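Local coordinates for folylpolyglutamate synthase protein FOLC (Mycobacterium tuberculosis, PDB 2VOS) that probably adds glutamate to dihydropteroate and to tetrahydrofolate derivatives, using ATP and magnesium to build folates and their polyglutamate tails, at residues Lys113-Pro117 with Ala118-Ala122; Ala305-Ser308 with Val309-Phe312; Glu423-Gly426 with Pro427-Arg431. All coordinates share one frame; numbering follows the deposited sequence.

Contact 1: Lys113-Pro117 with Ala118-Ala122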
# COMPACT_ATOMS: atom_id res chain seq x y z
N LYS A 113 -11.83 7.50 -6.81
CA LYS A 113 -11.51 6.96 -8.14
C LYS A 113 -10.25 7.60 -8.72
O LYS A 113 -10.05 8.79 -8.59
CB LYS A 113 -12.65 7.24 -9.16
CG LYS A 113 -14.00 6.57 -8.76
CD LYS A 113 -15.16 7.24 -9.55
N PRO A 114 -9.41 6.83 -9.42
CA PRO A 114 -8.26 7.43 -10.05
C PRO A 114 -8.70 8.54 -10.98
O PRO A 114 -9.77 8.42 -11.64
CB PRO A 114 -7.67 6.29 -10.86
CG PRO A 114 -8.07 5.02 -10.06
CD PRO A 114 -9.49 5.37 -9.61
N ILE A 115 -7.91 9.60 -11.09
CA ILE A 115 -8.20 10.58 -12.13
C ILE A 115 -7.98 9.99 -13.52
O ILE A 115 -7.39 8.92 -13.67
CB ILE A 115 -7.33 11.87 -11.98
CG1 ILE A 115 -5.83 11.54 -12.15
CG2 ILE A 115 -7.64 12.56 -10.63
CD1 ILE A 115 -4.95 12.76 -12.05
N SER A 116 -8.47 10.65 -14.57
CA SER A 116 -8.29 10.08 -15.93
C SER A 116 -6.89 10.38 -16.46
O SER A 116 -6.17 11.26 -15.95
CB SER A 116 -9.34 10.67 -16.89
OG SER A 116 -9.03 12.07 -17.01
N PRO A 117 -6.46 9.63 -17.47
CA PRO A 117 -5.19 9.96 -18.05
C PRO A 117 -5.14 11.47 -18.50
O PRO A 117 -4.13 12.12 -18.36
CB PRO A 117 -5.12 9.00 -19.27
CG PRO A 117 -5.87 7.73 -18.73
CD PRO A 117 -7.07 8.41 -18.05
N ALA A 118 -6.22 12.02 -19.04
CA ALA A 118 -6.21 13.41 -19.48
C ALA A 118 -5.95 14.40 -18.29
O ALA A 118 -5.15 15.34 -18.37
CB ALA A 118 -7.56 13.69 -20.22
N GLN A 119 -6.59 14.16 -17.17
CA GLN A 119 -6.44 15.00 -16.01
C GLN A 119 -5.03 14.85 -15.48
O GLN A 119 -4.50 15.82 -14.91
CB GLN A 119 -7.40 14.55 -14.93
CG GLN A 119 -8.81 15.13 -15.11
CD GLN A 119 -9.97 14.26 -14.56
OE1 GLN A 119 -9.81 13.17 -13.96
NE2 GLN A 119 -11.17 14.76 -14.80
N TYR A 120 -4.44 13.63 -15.57
CA TYR A 120 -3.09 13.40 -15.01
C TYR A 120 -2.10 14.23 -15.81
O TYR A 120 -1.22 14.92 -15.25
CB TYR A 120 -2.78 11.90 -15.10
CG TYR A 120 -1.40 11.43 -14.66
CD1 TYR A 120 -1.17 10.99 -13.36
CD2 TYR A 120 -0.32 11.38 -15.55
CE1 TYR A 120 0.10 10.51 -12.94
CE2 TYR A 120 1.00 10.89 -15.12
CZ TYR A 120 1.16 10.46 -13.82
OH TYR A 120 2.38 9.96 -13.36
N VAL A 121 -2.21 14.15 -17.14
CA VAL A 121 -1.38 14.97 -18.05
C VAL A 121 -1.61 16.47 -17.81
O VAL A 121 -0.64 17.20 -17.71
CB VAL A 121 -1.67 14.60 -19.55
CG1 VAL A 121 -1.00 15.54 -20.53
CG2 VAL A 121 -1.22 13.14 -19.81
N ALA A 122 -2.88 16.94 -17.72
CA ALA A 122 -3.14 18.37 -17.49
C ALA A 122 -2.53 18.81 -16.17
O ALA A 122 -2.04 19.91 -16.06
CB ALA A 122 -4.66 18.64 -17.47
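Ser116 and Gln119 bond to each other in both directions and form a capping box at the start of helix 117-140. Ser116 is the N-cap. Its OG accepts the backbone N-H of Gln119, with OG to N at 3.2 Å. In return the Gln119 side chain reaches back, and its OE1 takes the Ser116 N-H at 2.9 Å from N to OE1. That bond is almost straight (173° at the hydrogen), although the donor sits above the amide carbonyl plane. The Ser116 hydroxyl lies between its own backbone N and carbonyl carbon (chi1 66°), which aims OG at the first turn. The Gln119 chain runs extended beyond CG and crosses Ile115, bringing OE1 to 3.4 Å from Ile115 CB. The CG1 arm of Ile115 reaches the helix: its CD1 lies 3.8 Å from Tyr120 CB, at the edge of the ring and near its plane. The regular helix bonds begin here, Tyr120 N to Ser116 O and Val121 N to Pro117 O. Glu23 adds a further bond to Ala118 N, and Glu31 holds Tyr120 OH. The turn thus leads from edge strand 113-114 into helix 117-140. Ile115 packs on strand 108-110, while Tyr120 lies against helices 23-34 and 151-165.

Contact 2: Ala305-Ser308 with Val309-Phe312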
# COMPACT_ATOMS: atom_id res chain seq x y z
N ALA A 305 -8.05 2.41 10.38
CA ALA A 305 -8.68 3.40 9.50
C ALA A 305 -9.88 4.06 10.21
O ALA A 305 -10.12 5.30 10.11
CB ALA A 305 -9.14 2.73 8.21
N LEU A 306 -10.69 3.24 10.89
CA LEU A 306 -11.83 3.78 11.63
C LEU A 306 -11.36 4.80 12.69
O LEU A 306 -11.83 5.94 12.72
CB LEU A 306 -12.64 2.65 12.24
CG LEU A 306 -13.71 3.05 13.30
CD1 LEU A 306 -14.80 3.79 12.53
CD2 LEU A 306 -14.31 1.80 14.00
N ALA A 307 -10.44 4.41 13.56
CA ALA A 307 -9.93 5.30 14.60
C ALA A 307 -9.36 6.59 13.97
O ALA A 307 -9.62 7.70 14.46
CB ALA A 307 -8.87 4.57 15.45
N SER A 308 -8.69 6.49 12.83
CA SER A 308 -8.14 7.67 12.16
C SER A 308 -9.25 8.63 11.68
O SER A 308 -9.12 9.86 11.77
CB SER A 308 -7.30 7.26 10.94
OG SER A 308 -6.24 6.40 11.36
N VAL A 309 -10.32 8.07 11.14
CA VAL A 309 -11.43 8.89 10.63
C VAL A 309 -12.20 9.50 11.82
O VAL A 309 -12.61 10.68 11.77
CB VAL A 309 -12.33 8.11 9.70
CG1 VAL A 309 -13.60 8.92 9.42
CG2 VAL A 309 -11.57 7.84 8.39
N GLU A 310 -12.34 8.72 12.90
CA GLU A 310 -12.96 9.20 14.14
C GLU A 310 -12.15 10.37 14.67
O GLU A 310 -12.73 11.42 15.03
CB GLU A 310 -13.00 8.10 15.19
CG GLU A 310 -14.09 7.08 14.92
CD GLU A 310 -14.12 6.04 16.00
OE1 GLU A 310 -13.07 5.39 16.20
OE2 GLU A 310 -15.13 5.96 16.74
N ALA A 311 -10.83 10.20 14.72
CA ALA A 311 -9.93 11.25 15.24
C ALA A 311 -10.06 12.51 14.39
O ALA A 311 -10.22 13.61 14.94
CB ALA A 311 -8.49 10.80 15.20
N PHE A 312 -10.04 12.35 13.07
CA PHE A 312 -10.18 13.46 12.15
C PHE A 312 -11.44 14.28 12.41
O PHE A 312 -11.41 15.50 12.38
CB PHE A 312 -10.18 12.97 10.70
CG PHE A 312 -10.29 14.07 9.72
CD1 PHE A 312 -9.17 14.83 9.37
CD2 PHE A 312 -11.50 14.41 9.18
CE1 PHE A 312 -9.29 15.89 8.46
CE2 PHE A 312 -11.63 15.46 8.27
CZ PHE A 312 -10.53 16.21 7.91
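Glu310 folds its side chain back along helix 296-312 over the preceding turn, against Leu306 and Ala307. Its CB lies 3.5 Å from the carbonyl O atoms of both Leu306 and Ala307. CG stands beside its own backbone N (chi1 -77°), which sends the chain back toward the start of the helix. There Glu310 CG comes 3.4 Å from Leu306 O, and the CD1 methyl of Leu306 is near it. The carboxylate carbon CD passes 4.0 Å from Leu306 CG. At the tip, Glu310 OE1 lies 3.5 Å from Ala307 CA. These are packing contacts; the carboxylate finds its hydrogen bonds outside the turn, where OE1 accepts from Leu282 N, and OE2 is bonded to Gly283 N and Tyr286 OH. The buried carboxylate, probably ionised, is therefore gripped by the turn between strands 274-281 and 284-291 and by the start of the second strand. Under the side chains, four consecutive i to i+4 bonds keep the helix regular, among them Glu310 N to Leu306 O at 2.8 Å. Helix 296-312 packs on helix 75-88 through Ala305 and Val309, and on strands 231-234 and 191-194 through Ala307, Ser308, Ala311 and Phe312.

Contact 3: Glu423-Gly426 with Pro427-Arg431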
# COMPACT_ATOMS: atom_id res chain seq x y z
N GLU A 423 16.50 -23.32 -1.93
CA GLU A 423 17.04 -23.45 -0.57
C GLU A 423 15.93 -23.64 0.47
O GLU A 423 16.17 -24.27 1.49
CB GLU A 423 17.92 -22.25 -0.15
CG GLU A 423 19.27 -22.06 -0.91
CD GLU A 423 20.41 -22.96 -0.38
OE1 GLU A 423 20.19 -23.68 0.64
OE2 GLU A 423 21.54 -22.95 -0.98
N ARG A 424 14.74 -23.09 0.21
CA ARG A 424 13.58 -23.28 1.09
C ARG A 424 12.59 -24.38 0.66
O ARG A 424 12.06 -25.09 1.50
CB ARG A 424 12.82 -21.96 1.25
CG ARG A 424 13.63 -20.91 1.93
CD ARG A 424 13.45 -21.07 3.42
NE ARG A 424 14.31 -20.16 4.15
CZ ARG A 424 14.48 -20.20 5.46
NH1 ARG A 424 13.81 -21.10 6.17
NH2 ARG A 424 15.31 -19.35 6.06
N PHE A 425 12.34 -24.52 -0.62
CA PHE A 425 11.36 -25.49 -1.09
C PHE A 425 11.93 -26.87 -1.41
O PHE A 425 11.18 -27.87 -1.38
CB PHE A 425 10.65 -24.95 -2.33
CG PHE A 425 9.62 -23.89 -2.04
CD1 PHE A 425 10.02 -22.62 -1.66
CD2 PHE A 425 8.26 -24.16 -2.19
CE1 PHE A 425 9.06 -21.62 -1.40
CE2 PHE A 425 7.30 -23.17 -1.94
CZ PHE A 425 7.70 -21.91 -1.55
N GLY A 426 13.23 -26.93 -1.70
CA GLY A 426 13.84 -28.10 -2.33
C GLY A 426 13.61 -27.91 -3.81
O GLY A 426 12.55 -27.45 -4.22
N PRO A 427 14.62 -28.23 -4.63
CA PRO A 427 14.54 -28.11 -6.08
C PRO A 427 13.35 -28.83 -6.76
O PRO A 427 12.89 -28.36 -7.80
CB PRO A 427 15.88 -28.68 -6.55
CG PRO A 427 16.31 -29.57 -5.43
CD PRO A 427 15.93 -28.77 -4.22
N ASP A 428 12.84 -29.93 -6.18
CA ASP A 428 11.65 -30.61 -6.73
C ASP A 428 10.35 -29.79 -6.73
O ASP A 428 9.44 -30.10 -7.47
CB ASP A 428 11.41 -31.95 -6.04
CG ASP A 428 12.55 -32.93 -6.31
OD1 ASP A 428 12.39 -33.87 -7.13
OD2 ASP A 428 13.64 -32.76 -5.70
N ARG A 429 10.26 -28.76 -5.90
CA ARG A 429 9.05 -27.94 -5.82
C ARG A 429 9.21 -26.57 -6.51
O ARG A 429 8.41 -25.62 -6.29
CB ARG A 429 8.65 -27.77 -4.35
CG ARG A 429 8.30 -29.08 -3.68
CD ARG A 429 8.27 -28.90 -2.17
NE ARG A 429 7.25 -27.92 -1.76
CZ ARG A 429 7.23 -27.40 -0.53
NH1 ARG A 429 8.17 -27.76 0.37
NH2 ARG A 429 6.30 -26.51 -0.17
N VAL A 430 10.25 -26.47 -7.33
CA VAL A 430 10.55 -25.20 -7.96
C VAL A 430 10.57 -25.31 -9.48
O VAL A 430 11.17 -26.23 -10.03
CB VAL A 430 11.92 -24.61 -7.49
CG1 VAL A 430 12.16 -23.21 -8.15
CG2 VAL A 430 12.00 -24.56 -5.94
N ARG A 431 9.93 -24.39 -10.16
CA ARG A 431 10.05 -24.32 -11.61
C ARG A 431 10.35 -22.90 -12.01
O ARG A 431 10.17 -21.96 -11.21
CB ARG A 431 8.77 -24.87 -12.25
CG ARG A 431 8.75 -26.40 -12.13
CD ARG A 431 7.53 -27.02 -12.81
NE ARG A 431 7.47 -28.50 -12.76
CZ ARG A 431 7.42 -29.22 -11.63
NH1 ARG A 431 7.46 -28.64 -10.42
NH2 ARG A 431 7.33 -30.54 -11.70
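The Phe425 ring brings its CD2 over one face of the Arg429 guanidinium, 3.5 Å above the plane and offset toward the rim. The two planes are turned 58° apart, and Arg429 NH2 meets the ring obliquely, 3.7 Å from CD2. The guanidinium nitrogens are bonded beyond the turn, NH1 in a salt bridge with Glu395, NH2 and NE to the carbonyls of Phe398 and Asp399, and these three partners would fix its rotation beside the ring. A bend at chi3 (61°) brings the arginine chain round the end of the helix, with CD 3.2 Å from Phe425 O. Phe425 CB also packs on Val430 CG2 at 3.9 Å. Gly426 leaves the helix with positive phi (85°), a conformation that favours glycine. Its carbonyl O then accepts Arg429 N at 3.1 Å, the donor lying above the carbonyl plane. Pro427 and Asp428 fill the short 3-10 segment between them. The turn belongs to a beta-alpha-beta unit, joining helix 414-425 to edge strand 430-432. Strand 400-403 lies beside that strand and packs its Val401 on Phe425 and Val430, while helix 387-394 touches Phe425 through Leu391.

How the contacts relate
The contacts come in series along the chain, and none touches another. Contacts 1 and 2 have centres about 28 Å apart and border the same eight-stranded sheet of the ATP-binding part. Contact 1 runs from 113-114, one of its two outermost strands, into helix 117-140, whereas contact 2 packs on strands 191-194 and 231-234. Contact 3 lies in the glutamate ligase domain, at edge strand 430-432 of the separate six-stranded sheet, its centre about 44 Å from each of the others. Contact 2 lies near the nucleotide site, with the Ala305 side chain about 11 Å from bound ADP. The three are thus separate local elements of two domains; contacts 1 and 3 lie away from annotated sites.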